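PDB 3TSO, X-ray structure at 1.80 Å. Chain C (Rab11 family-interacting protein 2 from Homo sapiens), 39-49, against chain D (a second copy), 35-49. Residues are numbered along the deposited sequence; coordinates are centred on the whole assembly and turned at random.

Chain C, residues 39-49: ELEDYIDNLLV
Chain D, residues 35-49: THIRELEDYIDNLLV

Two copies of one helix lie side by side in register, running the same way, their axes 10.1 Å apart at closest approach and crossing at 23°. Both stretches are helical throughout, with phi near -60° and psi near -45°, easing to about -30° at Leu48 in each chain. The i to i-4 hydrogen bonds hold steadily: C:Ile44 N reaches C:Leu40 O at 2.9 Å, and D:Leu48 N reaches D:Ile44 O at 2.8 Å. Equivalent residues face each other at the seam. The CA atoms of C:Leu40 and D:Leu40 are 6.7 Å apart and those of C:Ile44 and D:Ile44 6.8 Å, whereas the nearest pairing further on, C:Leu47 CA to D:Leu48 CA, opens to 9.1 Å.

No hydrogen bond crosses between the stretches; 647 Å² of summed surface is buried, chiefly by apolar side chains. The tightest point is the isoleucine pair, where C:Ile44 CG1 meets D:Ile44 CG1 at 3.4 Å. Both take chi1 m and chi2 t, which sends CD1 back toward the N-terminal layer: C:Ile44 CD1 lies 3.7 Å from D:Leu40 CD2, and D:Ile44 CD1 lies 3.7 Å from C:Leu40 CD2. The two leucines are also m,t, and C:Leu40 CB touches D:Leu40 CD1 at 3.9 Å. C:Leu40 is a knob in a hole made by D:Ile37, D:Leu40, D:Glu41 and D:Ile44. Its CD1 rests 3.9 Å from D:Ile37 CG2 and 4.1 Å from D:Glu41 CG, so the methylene part of an acid helps line an apolar pocket.

The isoleucines also pack on the tyrosines. C:Ile44 CG2 sits 3.8 Å from D:Tyr43 CE1, obliquely to the ring, and D:Ile44 CG2 repeats this with C:Tyr43 CE1 at 3.8 Å. Each tyrosine has chi1 t and chi2 near -95°, extending the ring along the partner helix toward its C-terminal end. There the hydroxyl oxygens meet methyl groups: C:Tyr43 OH is 3.7 Å from D:Leu48 CD2, and D:Tyr43 OH is 3.6 Å from C:Leu48 CD2.

Leu47 differs from the other leucines of the seam: it is t,p where Leu40 and Leu48 are m,t. It points toward the partner in both chains, bringing C:Leu47 CD2 to 3.6 Å from D:Leu47 CD2 across the wider backbone gap. Leu48 starts sideways, its end coming nearer the partner; C:Leu47 CD2 to D:Leu48 CD2 and C:Leu48 CD2 to D:Leu47 CD2 are both 3.8 Å.

C:Glu41, m,t with chi3 -21°, starts sideways; its CG covers D:Leu40 CD2 at 4.0 Å, and its OE2 comes 3.7 Å from D:His36 NE2, at the ring edge. The histidine has chi1 t and chi2 39°. Asp42, Asp45 and Asn46, all chi1 m, make no contact across the seam. The rule is one apolar seam to which each copy contributes the same residues from Leu40 to Leu48, with rotamers nearly identical in both.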

# COMPACT_ATOMS: atom_id res chain seq x y z
N GLU C 39 1.44 -8.30 5.32
CA GLU C 39 0.85 -8.41 3.95
C GLU C 39 0.59 -7.01 3.36
O GLU C 39 0.89 -6.78 2.18
CB GLU C 39 -0.45 -9.27 3.91
CG GLU C 39 -0.17 -10.78 4.16
CD GLU C 39 -1.38 -11.52 4.68
OE1 GLU C 39 -2.44 -10.87 4.96
OE2 GLU C 39 -1.28 -12.76 4.77
N LEU C 40 0.01 -6.10 4.14
CA LEU C 40 -0.26 -4.72 3.60
C LEU C 40 1.03 -3.95 3.30
O LEU C 40 1.15 -3.26 2.25
CB LEU C 40 -1.09 -3.87 4.61
CG LEU C 40 -2.52 -4.42 4.69
CD1 LEU C 40 -3.23 -3.82 5.98
CD2 LEU C 40 -3.35 -4.17 3.46
N GLU C 41 1.99 -4.10 4.18
CA GLU C 41 3.31 -3.42 4.04
C GLU C 41 4.07 -3.99 2.84
O GLU C 41 4.69 -3.18 2.07
CB GLU C 41 4.13 -3.60 5.31
CG GLU C 41 3.59 -2.75 6.47
CD GLU C 41 4.33 -2.94 7.78
OE1 GLU C 41 4.99 -3.98 7.95
OE2 GLU C 41 4.25 -2.03 8.63
N ASP C 42 4.04 -5.31 2.66
CA ASP C 42 4.61 -5.94 1.47
C ASP C 42 3.89 -5.52 0.17
O ASP C 42 4.53 -5.16 -0.82
CB ASP C 42 4.61 -7.47 1.56
CG ASP C 42 5.68 -8.04 2.52
OD1 ASP C 42 6.52 -7.30 3.06
OD2 ASP C 42 5.61 -9.28 2.71
N TYR C 43 2.54 -5.46 0.17
CA TYR C 43 1.86 -4.93 -0.99
C TYR C 43 2.39 -3.49 -1.32
O TYR C 43 2.76 -3.19 -2.48
CB TYR C 43 0.34 -4.89 -0.73
CG TYR C 43 -0.41 -4.32 -1.89
CD1 TYR C 43 -0.76 -2.97 -1.90
CD2 TYR C 43 -0.69 -5.15 -3.04
CE1 TYR C 43 -1.41 -2.41 -3.04
CE2 TYR C 43 -1.33 -4.66 -4.12
CZ TYR C 43 -1.73 -3.26 -4.12
OH TYR C 43 -2.35 -2.72 -5.25
N ILE C 44 2.40 -2.63 -0.32
CA ILE C 44 2.82 -1.25 -0.50
C ILE C 44 4.25 -1.21 -1.13
O ILE C 44 4.55 -0.44 -2.09
CB ILE C 44 2.77 -0.52 0.88
CG1 ILE C 44 1.33 -0.30 1.28
CG2 ILE C 44 3.57 0.86 0.85
CD1 ILE C 44 1.14 0.20 2.75
N ASP C 45 5.14 -1.97 -0.54
CA ASP C 45 6.52 -1.96 -1.00
C ASP C 45 6.66 -2.43 -2.45
O ASP C 45 7.33 -1.79 -3.28
CB ASP C 45 7.36 -2.78 -0.03
CG ASP C 45 7.70 -1.99 1.21
OD1 ASP C 45 7.43 -0.75 1.27
OD2 ASP C 45 8.17 -2.60 2.15
N ASN C 46 5.96 -3.52 -2.79
CA ASN C 46 5.99 -4.02 -4.16
C ASN C 46 5.42 -3.00 -5.11
O ASN C 46 5.98 -2.77 -6.17
CB ASN C 46 5.24 -5.35 -4.27
CG ASN C 46 5.95 -6.46 -3.56
OD1 ASN C 46 7.15 -6.41 -3.41
ND2 ASN C 46 5.22 -7.52 -3.20
N LEU C 47 4.25 -2.44 -4.79
CA LEU C 47 3.67 -1.33 -5.58
C LEU C 47 4.63 -0.09 -5.74
O LEU C 47 4.79 0.46 -6.87
CB LEU C 47 2.36 -0.84 -4.91
CG LEU C 47 1.65 0.34 -5.62
CD1 LEU C 47 1.36 0.06 -7.11
CD2 LEU C 47 0.31 0.65 -4.90
N LEU C 48 5.25 0.35 -4.64
CA LEU C 48 6.14 1.54 -4.68
C LEU C 48 7.40 1.29 -5.58
O LEU C 48 7.97 2.25 -6.16
CB LEU C 48 6.59 1.86 -3.25
CG LEU C 48 5.53 2.67 -2.42
CD1 LEU C 48 5.95 2.86 -0.95
CD2 LEU C 48 5.18 4.03 -3.01
N VAL C 49 7.81 0.04 -5.70
CA VAL C 49 8.99 -0.27 -6.57
C VAL C 49 8.58 0.13 -7.99
O VAL C 49 9.38 0.74 -8.73
CB VAL C 49 9.44 -1.78 -6.49
CG1 VAL C 49 10.32 -2.20 -7.72
CG2 VAL C 49 10.27 -2.07 -5.16
N THR D 35 -5.78 0.52 14.34
CA THR D 35 -5.55 1.83 13.81
C THR D 35 -4.45 1.78 12.74
O THR D 35 -4.60 2.39 11.73
CB THR D 35 -5.13 2.75 14.94
OG1 THR D 35 -6.16 2.63 15.90
CG2 THR D 35 -5.00 4.22 14.47
N HIS D 36 -3.33 1.12 13.02
CA HIS D 36 -2.26 1.03 12.05
C HIS D 36 -2.75 0.35 10.75
O HIS D 36 -2.44 0.83 9.67
CB HIS D 36 -1.02 0.32 12.62
CG HIS D 36 0.17 0.41 11.72
ND1 HIS D 36 0.47 1.56 11.02
CD2 HIS D 36 1.12 -0.49 11.39
CE1 HIS D 36 1.56 1.37 10.30
NE2 HIS D 36 1.95 0.13 10.49
N ILE D 37 -3.47 -0.75 10.84
CA ILE D 37 -4.05 -1.40 9.65
C ILE D 37 -4.89 -0.43 8.81
O ILE D 37 -4.78 -0.37 7.57
CB ILE D 37 -4.87 -2.64 10.01
CG1 ILE D 37 -3.93 -3.77 10.48
CG2 ILE D 37 -5.79 -3.13 8.82
CD1 ILE D 37 -4.68 -4.90 11.17
N ARG D 38 -5.71 0.37 9.49
CA ARG D 38 -6.52 1.28 8.71
C ARG D 38 -5.65 2.38 8.11
O ARG D 38 -5.95 2.82 6.98
CB ARG D 38 -7.71 1.83 9.56
CG ARG D 38 -8.54 2.86 8.80
CD ARG D 38 -9.30 2.21 7.59
NE ARG D 38 -10.68 1.92 8.00
CZ ARG D 38 -11.74 2.62 7.61
NH1 ARG D 38 -11.62 3.64 6.77
NH2 ARG D 38 -12.93 2.26 8.06
N GLU D 39 -4.59 2.80 8.79
CA GLU D 39 -3.67 3.79 8.21
C GLU D 39 -3.03 3.27 6.92
O GLU D 39 -2.93 3.99 5.95
CB GLU D 39 -2.56 4.23 9.22
CG GLU D 39 -3.19 5.22 10.28
CD GLU D 39 -2.42 5.36 11.61
OE1 GLU D 39 -1.49 4.54 11.86
OE2 GLU D 39 -2.77 6.29 12.39
N LEU D 40 -2.63 2.01 6.97
CA LEU D 40 -2.00 1.32 5.81
C LEU D 40 -3.02 1.20 4.66
O LEU D 40 -2.69 1.47 3.51
CB LEU D 40 -1.52 -0.07 6.30
CG LEU D 40 -0.26 -0.12 7.17
CD1 LEU D 40 -0.12 -1.58 7.66
CD2 LEU D 40 1.03 0.27 6.42
N GLU D 41 -4.26 0.83 4.97
CA GLU D 41 -5.36 0.70 3.98
C GLU D 41 -5.70 2.05 3.31
O GLU D 41 -5.81 2.11 2.07
CB GLU D 41 -6.63 0.10 4.61
CG GLU D 41 -6.41 -1.43 4.97
CD GLU D 41 -7.54 -2.01 5.79
OE1 GLU D 41 -8.26 -1.21 6.44
OE2 GLU D 41 -7.72 -3.24 5.78
N ASP D 42 -5.78 3.10 4.12
CA ASP D 42 -5.99 4.44 3.60
C ASP D 42 -4.82 4.95 2.71
O ASP D 42 -5.05 5.50 1.64
CB ASP D 42 -6.19 5.42 4.74
CG ASP D 42 -7.57 5.30 5.37
OD1 ASP D 42 -8.44 4.46 4.95
OD2 ASP D 42 -7.68 5.97 6.37
N TYR D 43 -3.59 4.74 3.16
CA TYR D 43 -2.42 5.02 2.33
C TYR D 43 -2.56 4.30 0.97
O TYR D 43 -2.28 4.91 -0.09
CB TYR D 43 -1.13 4.49 3.00
CG TYR D 43 0.11 4.80 2.17
CD1 TYR D 43 0.59 3.88 1.26
CD2 TYR D 43 0.75 6.06 2.24
CE1 TYR D 43 1.71 4.14 0.48
CE2 TYR D 43 1.92 6.33 1.46
CZ TYR D 43 2.37 5.35 0.58
OH TYR D 43 3.47 5.58 -0.23
N ILE D 44 -2.83 2.97 1.00
CA ILE D 44 -2.97 2.22 -0.21
C ILE D 44 -4.02 2.80 -1.15
O ILE D 44 -3.76 3.00 -2.36
CB ILE D 44 -3.28 0.71 0.12
CG1 ILE D 44 -1.98 0.04 0.68
CG2 ILE D 44 -3.74 -0.02 -1.16
CD1 ILE D 44 -2.25 -1.36 1.35
N ASP D 45 -5.16 3.19 -0.59
CA ASP D 45 -6.26 3.67 -1.40
C ASP D 45 -5.89 5.01 -2.02
O ASP D 45 -6.14 5.25 -3.21
CB ASP D 45 -7.57 3.81 -0.55
CG ASP D 45 -8.19 2.44 -0.25
OD1 ASP D 45 -7.84 1.44 -0.97
OD2 ASP D 45 -9.00 2.36 0.70
N ASN D 46 -5.27 5.86 -1.21
CA ASN D 46 -4.90 7.16 -1.72
C ASN D 46 -3.83 7.04 -2.81
O ASN D 46 -3.97 7.69 -3.84
CB ASN D 46 -4.48 8.13 -0.61
CG ASN D 46 -5.66 8.49 0.31
OD1 ASN D 46 -6.82 8.50 -0.12
ND2 ASN D 46 -5.38 8.69 1.56
N LEU D 47 -2.82 6.21 -2.60
CA LEU D 47 -1.83 5.94 -3.67
C LEU D 47 -2.40 5.34 -4.95
O LEU D 47 -2.00 5.75 -6.07
CB LEU D 47 -0.70 5.05 -3.18
CG LEU D 47 0.44 4.65 -4.13
CD1 LEU D 47 1.15 5.96 -4.64
CD2 LEU D 47 1.40 3.72 -3.38
N LEU D 48 -3.30 4.37 -4.79
CA LEU D 48 -3.89 3.74 -5.96
C LEU D 48 -4.72 4.75 -6.78
O LEU D 48 -4.86 4.62 -7.99
CB LEU D 48 -4.80 2.59 -5.50
CG LEU D 48 -4.01 1.31 -5.15
CD1 LEU D 48 -4.96 0.26 -4.59
CD2 LEU D 48 -3.19 0.73 -6.35
N VAL D 49 -5.31 5.72 -6.12
CA VAL D 49 -6.10 6.70 -6.86
C VAL D 49 -5.18 7.39 -7.86
O VAL D 49 -5.55 7.59 -9.03
CB VAL D 49 -6.68 7.75 -5.95
CG1 VAL D 49 -6.95 9.08 -6.69
CG2 VAL D 49 -7.97 7.22 -5.26